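Local coordinates for beta-porphyranase A (Bacteroides plebeius, PDB 4AW7), which hydrolyses the sulfated red-algal polysaccharide porphyran, cutting the linkages from beta-D-galactopyranose to alpha-L-galactopyranose-6-sulfate and releasing mostly disaccharides, at residues G116-Q121 / R164-D169; R292-F297 / L426-N431; Y477-L482 / S492-G497; K524-A529 / Q558-G563; T528-P533 / I551-D556. One frame throughout, in Å; residues are numbered along the deposited sequence.

Interaction 1: residues G116-Q121 / R164-D169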
# COMPACT_ATOMS: atom_id res chain seq x y z
N GLY A 116 -30.67 -4.29 4.65
CA GLY A 116 -31.70 -3.37 4.18
C GLY A 116 -32.57 -2.90 5.33
O GLY A 116 -32.89 -3.67 6.23
N GLY A 117 -32.91 -1.63 5.28
CA GLY A 117 -33.82 -1.05 6.27
C GLY A 117 -33.13 -0.52 7.50
O GLY A 117 -33.76 0.10 8.35
N ILE A 118 -31.82 -0.74 7.62
CA ILE A 118 -31.06 -0.22 8.76
C ILE A 118 -31.15 1.29 8.89
O ILE A 118 -31.13 2.02 7.90
CB ILE A 118 -29.57 -0.70 8.68
CG1 ILE A 118 -28.87 -0.51 10.02
CG2 ILE A 118 -28.84 -0.05 7.53
CD1 ILE A 118 -27.54 -1.26 10.09
N ASP A 119 -31.23 1.76 10.15
CA ASP A 119 -31.19 3.16 10.47
C ASP A 119 -29.71 3.59 10.45
O ASP A 119 -28.96 3.34 11.39
CB ASP A 119 -31.85 3.41 11.84
CG ASP A 119 -31.81 4.88 12.27
OD1 ASP A 119 -31.09 5.70 11.70
OD2 ASP A 119 -32.60 5.24 13.21
N VAL A 120 -29.31 4.20 9.36
CA VAL A 120 -27.93 4.57 9.13
C VAL A 120 -27.43 5.62 10.14
O VAL A 120 -26.29 5.57 10.60
CB VAL A 120 -27.79 5.11 7.68
CG1 VAL A 120 -26.50 5.68 7.46
CG2 VAL A 120 -28.05 4.00 6.64
N GLN A 121 -28.28 6.58 10.50
CA GLN A 121 -27.89 7.56 11.50
C GLN A 121 -27.68 6.90 12.87
O GLN A 121 -26.67 7.15 13.53
CB GLN A 121 -28.89 8.74 11.52
CG GLN A 121 -28.76 9.64 10.23
CD GLN A 121 -27.32 10.27 10.08
OE1 GLN A 121 -26.86 10.83 11.03
NE2 GLN A 121 -26.63 10.14 8.95
N ARG A 164 -24.73 -1.01 -2.55
CA ARG A 164 -23.44 -0.26 -2.53
C ARG A 164 -23.63 1.12 -1.94
O ARG A 164 -22.86 1.57 -1.10
CB ARG A 164 -22.82 -0.09 -3.92
CG ARG A 164 -22.29 -1.38 -4.48
CD ARG A 164 -21.55 -1.24 -5.84
NE ARG A 164 -22.40 -0.96 -7.04
CZ ARG A 164 -23.10 -1.86 -7.75
NH1 ARG A 164 -23.17 -3.13 -7.41
NH2 ARG A 164 -23.84 -1.47 -8.78
N GLU A 165 -24.73 1.78 -2.34
CA GLU A 165 -25.02 3.10 -1.83
C GLU A 165 -25.32 3.09 -0.32
O GLU A 165 -24.87 3.97 0.42
CB GLU A 165 -26.16 3.76 -2.62
CG GLU A 165 -25.77 4.11 -4.04
CD GLU A 165 -26.91 4.52 -4.93
OE1 GLU A 165 -28.07 4.45 -4.49
OE2 GLU A 165 -26.64 4.88 -6.09
N LEU A 166 -26.07 2.10 0.15
CA LEU A 166 -26.34 1.95 1.58
C LEU A 166 -25.02 1.71 2.35
O LEU A 166 -24.81 2.31 3.43
CB LEU A 166 -27.33 0.79 1.81
CG LEU A 166 -27.69 0.47 3.28
CD1 LEU A 166 -28.34 1.72 3.93
CD2 LEU A 166 -28.60 -0.72 3.33
N MET A 167 -24.14 0.89 1.82
CA MET A 167 -22.84 0.63 2.47
C MET A 167 -22.02 1.92 2.56
O MET A 167 -21.37 2.18 3.58
CB MET A 167 -22.12 -0.44 1.67
CG MET A 167 -22.70 -1.81 1.84
SD MET A 167 -22.10 -2.96 0.56
CE MET A 167 -22.47 -4.55 1.34
N VAL A 168 -22.06 2.73 1.52
CA VAL A 168 -21.36 4.00 1.53
C VAL A 168 -21.99 4.95 2.55
O VAL A 168 -21.28 5.66 3.27
CB VAL A 168 -21.25 4.61 0.14
CG1 VAL A 168 -20.61 6.00 0.16
CG2 VAL A 168 -20.44 3.67 -0.80
N ASP A 169 -23.33 4.97 2.64
CA ASP A 169 -24.01 5.82 3.61
C ASP A 169 -23.67 5.40 5.05
O ASP A 169 -23.58 6.25 5.94
CB ASP A 169 -25.52 5.76 3.37
CG ASP A 169 -25.96 6.52 2.15
OD1 ASP A 169 -25.21 7.36 1.61
OD2 ASP A 169 -27.13 6.27 1.72

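Interaction 2: residues R292-F297 / L426-N431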
# COMPACT_ATOMS: atom_id res chain seq x y z
N ARG A 292 4.73 -18.23 -1.07
CA ARG A 292 4.96 -17.53 -2.34
C ARG A 292 4.60 -16.01 -2.19
O ARG A 292 5.22 -15.14 -2.82
CB ARG A 292 4.20 -18.22 -3.50
CG ARG A 292 4.65 -19.64 -3.81
CD ARG A 292 3.78 -20.45 -4.85
NE ARG A 292 4.33 -21.80 -5.05
CZ ARG A 292 3.63 -22.91 -5.33
NH1 ARG A 292 2.31 -22.88 -5.42
NH2 ARG A 292 4.28 -24.07 -5.51
N SER A 293 3.64 -15.69 -1.32
CA SER A 293 3.24 -14.29 -1.01
C SER A 293 4.35 -13.36 -0.59
O SER A 293 4.24 -12.14 -0.73
CB SER A 293 2.17 -14.31 0.12
OG SER A 293 0.98 -14.89 -0.32
N VAL A 294 5.41 -13.91 -0.01
CA VAL A 294 6.50 -13.07 0.49
C VAL A 294 7.12 -12.23 -0.62
O VAL A 294 7.48 -11.09 -0.40
CB VAL A 294 7.56 -13.90 1.22
CG1 VAL A 294 8.84 -13.11 1.46
CG2 VAL A 294 6.96 -14.42 2.55
N SER A 295 7.23 -12.77 -1.82
CA SER A 295 7.80 -11.96 -2.90
C SER A 295 6.89 -10.76 -3.17
O SER A 295 7.37 -9.67 -3.42
CB SER A 295 8.13 -12.76 -4.17
OG SER A 295 7.02 -13.44 -4.60
N SER A 296 5.56 -10.96 -3.09
CA SER A 296 4.60 -9.88 -3.27
C SER A 296 4.75 -8.85 -2.17
O SER A 296 4.67 -7.65 -2.43
CB SER A 296 3.16 -10.39 -3.26
OG SER A 296 2.94 -11.25 -4.35
N PHE A 297 4.94 -9.27 -0.92
CA PHE A 297 5.17 -8.31 0.15
C PHE A 297 6.30 -7.36 -0.26
O PHE A 297 6.19 -6.14 -0.15
CB PHE A 297 5.53 -8.94 1.48
CG PHE A 297 4.51 -9.88 2.08
CD1 PHE A 297 3.15 -9.81 1.82
CD2 PHE A 297 4.94 -10.82 2.97
CE1 PHE A 297 2.26 -10.73 2.38
CE2 PHE A 297 4.06 -11.70 3.55
CZ PHE A 297 2.73 -11.68 3.23
N LEU A 426 16.73 -12.46 0.15
CA LEU A 426 15.53 -13.27 0.26
C LEU A 426 15.02 -13.55 -1.15
O LEU A 426 14.55 -12.66 -1.87
CB LEU A 426 14.46 -12.56 1.09
CG LEU A 426 13.28 -13.43 1.54
CD1 LEU A 426 12.47 -12.65 2.57
CD2 LEU A 426 12.41 -13.93 0.38
N TYR A 427 15.16 -14.81 -1.57
CA TYR A 427 14.75 -15.25 -2.89
C TYR A 427 13.57 -16.21 -2.72
O TYR A 427 13.67 -17.17 -2.00
CB TYR A 427 15.91 -15.95 -3.62
CG TYR A 427 15.48 -16.62 -4.91
CD1 TYR A 427 14.69 -15.97 -5.83
CD2 TYR A 427 15.88 -17.93 -5.24
CE1 TYR A 427 14.28 -16.55 -7.02
CE2 TYR A 427 15.46 -18.51 -6.45
CZ TYR A 427 14.65 -17.82 -7.31
OH TYR A 427 14.27 -18.43 -8.51
N VAL A 428 12.47 -15.90 -3.38
CA VAL A 428 11.28 -16.74 -3.37
C VAL A 428 11.21 -17.47 -4.70
O VAL A 428 11.01 -16.88 -5.74
CB VAL A 428 9.99 -15.94 -3.14
CG1 VAL A 428 8.79 -16.88 -3.04
CG2 VAL A 428 10.08 -15.09 -1.87
N ASN A 429 11.40 -18.78 -4.65
CA ASN A 429 11.24 -19.63 -5.84
C ASN A 429 9.91 -20.36 -5.75
O ASN A 429 9.58 -20.91 -4.69
CB ASN A 429 12.41 -20.59 -5.91
CG ASN A 429 12.32 -21.51 -7.11
OD1 ASN A 429 11.72 -22.57 -7.01
ND2 ASN A 429 12.80 -21.05 -8.26
N TYR A 430 9.11 -20.35 -6.81
CA TYR A 430 7.79 -20.89 -6.62
C TYR A 430 7.79 -22.40 -6.27
O TYR A 430 6.89 -22.80 -5.52
CB TYR A 430 6.83 -20.49 -7.76
CG TYR A 430 6.36 -19.03 -7.71
CD1 TYR A 430 6.89 -18.10 -6.80
CD2 TYR A 430 5.36 -18.60 -8.56
CE1 TYR A 430 6.45 -16.82 -6.76
CE2 TYR A 430 4.90 -17.31 -8.53
CZ TYR A 430 5.45 -16.41 -7.64
OH TYR A 430 4.94 -15.13 -7.67
N ASN A 431 8.74 -23.21 -6.73
CA ASN A 431 8.74 -24.62 -6.34
C ASN A 431 9.55 -24.91 -5.08
O ASN A 431 9.16 -25.79 -4.29
CB ASN A 431 9.19 -25.54 -7.50
CG ASN A 431 8.11 -25.69 -8.58
OD1 ASN A 431 6.93 -25.42 -8.35
ND2 ASN A 431 8.53 -26.11 -9.77

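Interaction 3: residues Y477-L482 / S492-G497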
# COMPACT_ATOMS: atom_id res chain seq x y z
N TYR A 477 -0.39 17.64 -8.62
CA TYR A 477 -1.57 17.02 -9.18
C TYR A 477 -2.27 18.00 -10.12
O TYR A 477 -2.28 19.18 -9.92
CB TYR A 477 -2.49 16.55 -8.06
CG TYR A 477 -1.84 15.55 -7.13
CD1 TYR A 477 -1.06 15.97 -6.05
CD2 TYR A 477 -1.97 14.20 -7.32
CE1 TYR A 477 -0.45 15.07 -5.20
CE2 TYR A 477 -1.33 13.28 -6.49
CZ TYR A 477 -0.59 13.73 -5.43
OH TYR A 477 0.05 12.86 -4.59
N SER A 478 -2.92 17.45 -11.12
CA SER A 478 -3.63 18.27 -12.10
C SER A 478 -5.09 18.42 -11.76
O SER A 478 -5.69 17.52 -11.20
CB SER A 478 -3.46 17.63 -13.46
OG SER A 478 -4.04 18.43 -14.51
N SER A 479 -5.72 19.54 -12.19
CA SER A 479 -7.15 19.70 -12.12
C SER A 479 -7.85 18.78 -13.09
O SER A 479 -9.07 18.61 -12.98
CB SER A 479 -7.54 21.15 -12.46
OG SER A 479 -7.13 21.49 -13.78
N GLU A 480 -7.11 18.21 -14.05
CA GLU A 480 -7.66 17.32 -15.08
C GLU A 480 -7.30 15.88 -14.79
O GLU A 480 -6.14 15.59 -14.54
CB GLU A 480 -7.11 17.71 -16.45
CG GLU A 480 -7.55 19.07 -16.92
CD GLU A 480 -8.99 19.08 -17.30
OE1 GLU A 480 -9.39 18.25 -18.13
OE2 GLU A 480 -9.70 19.88 -16.72
N TYR A 481 -8.29 14.99 -14.83
CA TYR A 481 -8.06 13.55 -14.70
C TYR A 481 -9.08 12.82 -15.57
O TYR A 481 -10.01 13.44 -16.11
CB TYR A 481 -8.06 13.04 -13.23
CG TYR A 481 -9.37 12.50 -12.75
CD1 TYR A 481 -10.54 13.23 -12.88
CD2 TYR A 481 -9.45 11.26 -12.14
CE1 TYR A 481 -11.78 12.69 -12.50
CE2 TYR A 481 -10.66 10.71 -11.74
CZ TYR A 481 -11.84 11.43 -11.93
OH TYR A 481 -13.04 10.85 -11.55
N LEU A 482 -8.92 11.51 -15.71
CA LEU A 482 -9.89 10.64 -16.39
C LEU A 482 -10.35 11.23 -17.71
O LEU A 482 -11.53 11.56 -17.91
CB LEU A 482 -11.04 10.28 -15.45
CG LEU A 482 -12.00 9.19 -15.95
CD1 LEU A 482 -11.26 7.91 -16.32
CD2 LEU A 482 -13.01 8.90 -14.86
N SER A 492 -4.40 18.16 -22.62
CA SER A 492 -3.66 19.14 -21.85
C SER A 492 -3.89 18.97 -20.35
O SER A 492 -5.03 18.91 -19.89
CB SER A 492 -4.13 20.53 -22.28
OG SER A 492 -3.67 21.54 -21.40
N PHE A 493 -2.79 18.89 -19.60
CA PHE A 493 -2.84 18.74 -18.14
C PHE A 493 -2.12 19.89 -17.47
O PHE A 493 -0.86 19.93 -17.53
CB PHE A 493 -2.25 17.38 -17.72
CG PHE A 493 -3.09 16.22 -18.19
CD1 PHE A 493 -2.89 15.67 -19.45
CD2 PHE A 493 -4.10 15.71 -17.40
CE1 PHE A 493 -3.67 14.62 -19.92
CE2 PHE A 493 -4.88 14.68 -17.84
CZ PHE A 493 -4.67 14.13 -19.10
N PRO A 494 -2.88 20.78 -16.82
CA PRO A 494 -2.24 21.90 -16.14
C PRO A 494 -1.86 21.55 -14.72
O PRO A 494 -2.54 20.75 -14.05
CB PRO A 494 -3.34 22.98 -16.14
CG PRO A 494 -4.61 22.22 -16.17
CD PRO A 494 -4.35 20.94 -16.88
N PHE A 495 -0.77 22.16 -14.26
CA PHE A 495 -0.27 22.02 -12.88
C PHE A 495 0.03 23.40 -12.34
O PHE A 495 0.37 24.31 -13.12
CB PHE A 495 1.00 21.18 -12.87
CG PHE A 495 0.80 19.78 -13.33
CD1 PHE A 495 0.82 19.48 -14.67
CD2 PHE A 495 0.56 18.77 -12.41
CE1 PHE A 495 0.61 18.21 -15.11
CE2 PHE A 495 0.34 17.46 -12.88
CZ PHE A 495 0.37 17.19 -14.21
N THR A 496 -0.10 23.59 -11.03
CA THR A 496 0.14 24.86 -10.37
C THR A 496 1.03 24.70 -9.14
O THR A 496 1.11 23.62 -8.56
CB THR A 496 -1.19 25.53 -9.98
OG1 THR A 496 -1.89 24.72 -9.01
CG2 THR A 496 -2.10 25.76 -11.21
N GLY A 497 1.65 25.80 -8.73
CA GLY A 497 2.39 25.82 -7.47
C GLY A 497 3.71 25.07 -7.47
O GLY A 497 4.23 24.78 -6.41
O HOH W 1 -0.25 21.07 -9.57
O HOH W 2 -4.19 21.96 -12.05
O HOH W 3 -7.09 17.12 -20.26

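Interaction 4: residues K524-A529 / Q558-G563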
# COMPACT_ATOMS: atom_id res chain seq x y z
N LYS A 524 4.91 16.38 -24.15
CA LYS A 524 5.59 17.67 -24.12
C LYS A 524 5.44 18.28 -22.72
O LYS A 524 4.34 18.34 -22.14
CB LYS A 524 4.99 18.61 -25.17
CG LYS A 524 5.21 18.13 -26.60
CD LYS A 524 4.69 19.10 -27.67
CE LYS A 524 4.94 18.50 -29.04
NZ LYS A 524 4.77 19.55 -30.09
N ILE A 525 6.59 18.77 -22.20
CA ILE A 525 6.62 19.45 -20.92
C ILE A 525 6.82 20.94 -21.27
O ILE A 525 7.88 21.30 -21.81
CB ILE A 525 7.80 18.95 -20.03
CG1 ILE A 525 7.79 17.42 -19.89
CG2 ILE A 525 7.79 19.64 -18.69
CD1 ILE A 525 6.54 16.79 -19.26
N ASN A 526 5.83 21.76 -21.00
CA ASN A 526 5.90 23.17 -21.41
C ASN A 526 6.37 23.31 -22.85
O ASN A 526 7.19 24.19 -23.18
CB ASN A 526 6.82 23.93 -20.45
CG ASN A 526 6.29 23.90 -19.03
OD1 ASN A 526 5.08 24.07 -18.81
ND2 ASN A 526 7.16 23.68 -18.05
N GLY A 527 5.82 22.47 -23.73
CA GLY A 527 6.13 22.60 -25.15
C GLY A 527 7.32 21.85 -25.67
O GLY A 527 7.49 21.73 -26.88
N THR A 528 8.16 21.32 -24.79
CA THR A 528 9.34 20.57 -25.17
C THR A 528 9.05 19.06 -25.13
O THR A 528 8.71 18.49 -24.09
CB THR A 528 10.53 20.87 -24.24
OG1 THR A 528 10.85 22.26 -24.37
CG2 THR A 528 11.76 19.99 -24.59
N ALA A 529 9.18 18.42 -26.28
CA ALA A 529 8.97 16.97 -26.38
C ALA A 529 10.07 16.25 -25.64
O ALA A 529 11.24 16.59 -25.74
CB ALA A 529 8.92 16.54 -27.87
N GLN A 558 15.02 21.03 -15.43
CA GLN A 558 15.22 22.35 -15.95
C GLN A 558 14.12 22.78 -16.93
O GLN A 558 13.92 23.97 -17.18
CB GLN A 558 16.67 22.49 -16.52
CG GLN A 558 17.85 22.14 -15.48
CD GLN A 558 17.83 23.02 -14.24
OE1 GLN A 558 17.29 24.12 -14.27
NE2 GLN A 558 18.43 22.53 -13.12
N LEU A 559 13.32 21.83 -17.44
CA LEU A 559 12.15 22.16 -18.25
C LEU A 559 10.99 22.73 -17.45
O LEU A 559 10.07 23.32 -18.01
CB LEU A 559 11.64 20.92 -19.01
CG LEU A 559 12.60 20.36 -20.06
CD1 LEU A 559 12.04 19.06 -20.66
CD2 LEU A 559 12.89 21.38 -21.16
N LEU A 560 11.00 22.54 -16.13
CA LEU A 560 9.94 23.04 -15.29
C LEU A 560 10.20 24.50 -14.91
O LEU A 560 11.34 24.90 -14.65
CB LEU A 560 9.79 22.22 -14.01
CG LEU A 560 9.37 20.78 -14.22
CD1 LEU A 560 9.37 20.03 -12.90
CD2 LEU A 560 8.00 20.70 -14.90
N LYS A 561 9.12 25.23 -14.81
CA LYS A 561 9.14 26.60 -14.30
C LYS A 561 8.53 26.69 -12.92
O LYS A 561 7.73 25.84 -12.50
CB LYS A 561 8.43 27.56 -15.27
CG LYS A 561 9.10 27.59 -16.67
CD LYS A 561 10.60 28.06 -16.55
CE LYS A 561 11.30 28.38 -17.84
NZ LYS A 561 12.76 28.71 -17.61
N ASN A 562 8.85 27.76 -12.20
CA ASN A 562 8.19 27.99 -10.92
C ASN A 562 6.74 28.43 -11.14
O ASN A 562 6.48 29.35 -11.91
CB ASN A 562 8.95 29.05 -10.14
CG ASN A 562 10.32 28.58 -9.73
OD1 ASN A 562 10.45 27.51 -9.11
ND2 ASN A 562 11.36 29.31 -10.10
N GLY A 563 5.81 27.77 -10.48
CA GLY A 563 4.38 28.09 -10.60
C GLY A 563 3.70 27.17 -11.59
O GLY A 563 3.66 25.94 -11.43

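Interaction 5: residues T528-P533 / I551-D556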
# COMPACT_ATOMS: atom_id res chain seq x y z
N THR A 528 8.16 21.32 -24.79
CA THR A 528 9.34 20.57 -25.17
C THR A 528 9.05 19.06 -25.13
O THR A 528 8.71 18.49 -24.09
CB THR A 528 10.53 20.87 -24.24
OG1 THR A 528 10.85 22.26 -24.37
CG2 THR A 528 11.76 19.99 -24.59
N ALA A 529 9.18 18.42 -26.28
CA ALA A 529 8.97 16.97 -26.38
C ALA A 529 10.07 16.25 -25.64
O ALA A 529 11.24 16.59 -25.74
CB ALA A 529 8.92 16.54 -27.87
N VAL A 530 9.67 15.23 -24.87
CA VAL A 530 10.59 14.39 -24.15
C VAL A 530 10.36 12.91 -24.52
O VAL A 530 9.29 12.54 -24.93
CB VAL A 530 10.45 14.59 -22.63
CG1 VAL A 530 10.74 16.04 -22.26
CG2 VAL A 530 9.05 14.19 -22.12
N SER A 531 11.43 12.14 -24.40
CA SER A 531 11.43 10.69 -24.64
C SER A 531 10.51 9.92 -23.67
O SER A 531 10.55 10.18 -22.47
CB SER A 531 12.89 10.23 -24.47
OG SER A 531 13.11 8.89 -24.86
N VAL A 532 9.65 9.05 -24.19
CA VAL A 532 8.82 8.16 -23.36
C VAL A 532 9.52 6.79 -23.30
O VAL A 532 9.77 6.15 -24.31
CB VAL A 532 7.35 8.01 -23.88
CG1 VAL A 532 6.59 6.98 -23.07
CG2 VAL A 532 6.62 9.37 -23.92
N PRO A 533 9.81 6.30 -22.10
CA PRO A 533 10.43 4.98 -22.00
C PRO A 533 9.57 3.83 -22.55
O PRO A 533 8.34 3.88 -22.52
CB PRO A 533 10.63 4.80 -20.49
CG PRO A 533 10.55 6.15 -19.92
CD PRO A 533 9.62 6.93 -20.79
N ILE A 551 3.13 4.70 -16.07
CA ILE A 551 4.40 4.69 -16.77
C ILE A 551 5.11 5.98 -16.40
O ILE A 551 4.59 7.07 -16.64
CB ILE A 551 4.20 4.56 -18.30
CG1 ILE A 551 3.46 3.27 -18.65
CG2 ILE A 551 5.55 4.61 -19.03
CD1 ILE A 551 2.97 3.17 -20.09
N GLU A 552 6.31 5.86 -15.83
CA GLU A 552 7.09 7.05 -15.51
C GLU A 552 7.80 7.58 -16.72
O GLU A 552 8.36 6.82 -17.52
CB GLU A 552 8.18 6.73 -14.51
CG GLU A 552 7.69 6.29 -13.18
CD GLU A 552 8.84 5.78 -12.31
OE1 GLU A 552 9.44 4.67 -12.57
OE2 GLU A 552 9.12 6.53 -11.35
N VAL A 553 7.81 8.89 -16.84
CA VAL A 553 8.53 9.56 -17.94
C VAL A 553 9.50 10.56 -17.28
O VAL A 553 9.10 11.68 -16.99
CB VAL A 553 7.56 10.25 -18.88
CG1 VAL A 553 8.31 10.95 -20.01
CG2 VAL A 553 6.51 9.27 -19.39
N PRO A 554 10.74 10.11 -17.01
CA PRO A 554 11.72 11.07 -16.46
C PRO A 554 12.09 12.13 -17.45
O PRO A 554 12.11 11.89 -18.64
CB PRO A 554 12.92 10.21 -16.10
CG PRO A 554 12.60 8.82 -16.43
CD PRO A 554 11.30 8.75 -17.10
N PHE A 555 12.38 13.33 -16.97
CA PHE A 555 12.82 14.38 -17.87
C PHE A 555 13.65 15.39 -17.08
O PHE A 555 13.67 15.38 -15.86
CB PHE A 555 11.62 15.03 -18.59
CG PHE A 555 10.65 15.70 -17.66
CD1 PHE A 555 10.85 16.99 -17.21
CD2 PHE A 555 9.51 15.03 -17.20
CE1 PHE A 555 9.98 17.59 -16.34
CE2 PHE A 555 8.64 15.63 -16.35
CZ PHE A 555 8.86 16.91 -15.90
N ASP A 556 14.32 16.28 -17.79
CA ASP A 556 15.18 17.27 -17.15
C ASP A 556 14.34 18.26 -16.34
O ASP A 556 13.46 18.96 -16.87
CB ASP A 556 16.01 17.98 -18.22
CG ASP A 556 17.20 18.72 -17.66
OD1 ASP A 556 17.13 19.22 -16.54
OD2 ASP A 556 18.22 18.82 -18.42
O HOH W 4 11.78 9.51 -20.10

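Interaction 1: residues G116-Q121 / R164-D169
Leu166, on helix 160-179, and Val120, in the first turn of helix 120-132, carry this contact, with Ile118 and Gly116 of the preceding loop completing it. The CB of Leu166 points toward the 116-121 segment, and its CG lies opposite the backbone N about the CA-CB bond (chi1 179°), a setting that carries both methyls out to the loop. One branch, CD1, enters between two residues: it lies 3.6 Å from Val120 CG2 and 4.0 Å from Ile118 CG2. The other branch, CD2, reaches the bare backbone of Gly116, 4.2 Å from its CA. The side chains of Leu166 and Val120 run past each other in opposite senses, whereas Ile118 meets the leucine at a slant. Val120 turns its second methyl to the next turn of helix 160-179, where CG1 lies 3.3 Å from Asp169 O. The carboxylate of Asp169 is engaged in a salt bridge with Arg218. Further along helix 160-179, Ser173 OG bonds to Val120 O and Lys176 NZ to Gln121 OE1, adding polar ties. Between 116-121 and 164-169 themselves there is no hydrogen bond, and the contact is van der Waals, mostly of methyl groups, in a partly solvent-accessible patch at the protein surface.

Interaction 2: residues R292-F297 / L426-N431
Arg292 and Tyr430 supply the polar link. NE and NH2 of Arg292 both donate, side-on, to Tyr430 O, at 2.8 and 2.9 Å, and this oxygen lies at the guanidinium edge and close to its plane. Neither bond is straight, with N-H...O angles of 148° and 138°, and NH2 approaches from above the carbonyl plane. NH1 serves a second partner, forming a salt bridge to Asp277. Beneath this grip, the aliphatic chain, extended from CG to NE, passes CD over one face of the Tyr430 ring, 4.1 Å from its CG. With an alanine at Arg292, Tyr430 O would probably lose both donors, Asp277 its ionic mate and that face of the tyrosine the CD packed against it. Ser295 OG donates back to Arg292 O at 3.0 Å.

The apolar contacts lie further along. Val294 CG1 sits 3.8 Å from Leu426 CD2, the two side chains crossing at about a right angle, and Val428 CG2 packs 3.8 Å from Ser295 CB. Ile434 and Phe361 extend this buried cluster. Helix 293-305 therefore rests on strand 421-429, their local axes 8.2 Å apart. This is helix-on-sheet packing between an alpha helix of the parallel-stranded catalytic barrel and the adjoining beta-sandwich domain.

Interaction 3: residues Y477-L482 / S492-G497
Ser478 and Pro494 form the tight centre of this contact. Ser478 OG donates to Pro494 O at 2.8 Å and also accepts from Glu480 N at 3.1 Å, closing an ST turn. With chi1 at -176°, the hydroxyl extends away from its own backbone N and across to the strand. Meanwhile Ser478 CB lies over the face of the Phe495 ring, 4.1 Å from its centroid and 24° off the normal, a CH-pi contact. Phe493 behaves differently, presenting its ring edge to Glu480 O, 3.5 Å from CD2. An alanine at Ser478 is likely to leave Glu480 N without its turn acceptor and Pro494 O without this donor.

Toward solvent the fit is looser and partly relayed by water. One water joins Tyr477 O to Thr496 N, and a second joins Ser479 N to Pro494 O, so that this carbonyl accepts hydrogen bonds from both the serine hydroxyl and the water. Glu480, bent at chi2, lays CG 3.7 Å from Pro494 CD, and its carboxylate forms a salt bridge with Lys483; a third water on Ser492 O bonds it only weakly.

Among its neighbours, the 492-497 strand pairs with strand 563-570 through Phe493 and Phe495, and Phe493 also packs on strand 577-589. Tyr477 and Tyr481 face helix 245-262, with Tyr477 OH bonded to Glu255.

Interaction 4: residues K524-A529 / Q558-G563
The chain reverses through a type I' beta turn from Ile525 to Thr528, joining strands 522-525 and 528-530, and this hairpin end faces the 558-563 segment, where a short 3-10 turn at Gln558 and Leu559 gives way to loop. Asn526, in the turn, makes the polar bond of the contact: its ND2 donates to Leu559 O at 2.9 Å with a nearly straight N-H...O angle of 160°. The acceptor lies in the amide plane of the asparagine, and the donor is tilted 23° from the carbonyl plane. The rest of this amide is also engaged, since ND2 bonds to Asn565 OD1 as well and OD1 accepts from Asn566 N, which together fix its rotation. On one flank Leu559 directs CD2 against Thr528 CG2 at 3.9 Å, the side chains crossing nearly perpendicularly. Ile525 fills the inner flank. Its CG2, the branch trans to the backbone N, touches Leu560 CD2 at 3.9 Å and Leu559 CB at 4.1 Å. The hairpin lies beside strand 563-570, which pairs with strand 522-525, while Ile525 and Leu560 both reach Phe555 of strand 546-555.

Interaction 5: residues T528-P533 / I551-D556
Val553 has the most surface buried by this contact, followed by Pro533 and Val530. Val553 spreads its two methyls between different partners. CG1 lies 3.9 Å from Val530 CG2 and also 3.4 Å from Ser531 O, while CG2 faces the Pro533 ring, 4.1 Å from its CD. Pro533 sets its ring against the backbone of the other segment: CG comes within 3.3 Å of Glu552 O and lies 3.9 Å from Pro554 CD, the two proline rings pointing at each other. Val530, whose CB points toward the 551-556 segment, divides its branches in the same manner as Val553. CG2 takes Val553, and CG1 meets the CB of Phe555 at 3.9 Å, the side chains crossing at a slant.

No direct hydrogen bond joins the segments. Instead a single water donates to both Ser531 O and Pro554 O, bridging the backbones where they stand apart beside the valine cluster.

The strands that carry the two segments belong to different sheets. Strand 528-530 is an outermost strand of the four-stranded antiparallel sheet, with Val530 paired to Val523 of strand 522-525. Strand 546-555 borders the five-stranded sheet and pairs with strand 503-514 through Ile551, Val553 and Phe555. The apolar side chains of Val530, Val553 and Phe555 therefore fill a margin where these two sheets pack against each other, with Ile525 of strand 522-525 alongside.

How the interactions relate
Along the chain the contacts begin in numerical order. Interactions 1 and 2 involve helices of the catalytic part, with centres about 40 Å apart; interaction 1 is confined to its surface, whereas interaction 2 brings helix 293-305 against strand 421-429 of the beta-sandwich domain. Interactions 3, 4 and 5 gather in the C-terminal beta region, with centres 11 to 17 Å apart, and all reach the antiparallel sheet containing strands 491-498, 563-570, 522-525 and 528-530. Interactions 4 and 5 share Thr528 and Ala529 and meet in one apolar cluster, where Leu559 CD1 lies 3.7 Å from Val530 CG1. Interaction 2 thus joins catalytic and beta parts, whereas interaction 3, across the chain's centre from it, lies within the beta region beside helix 245-262.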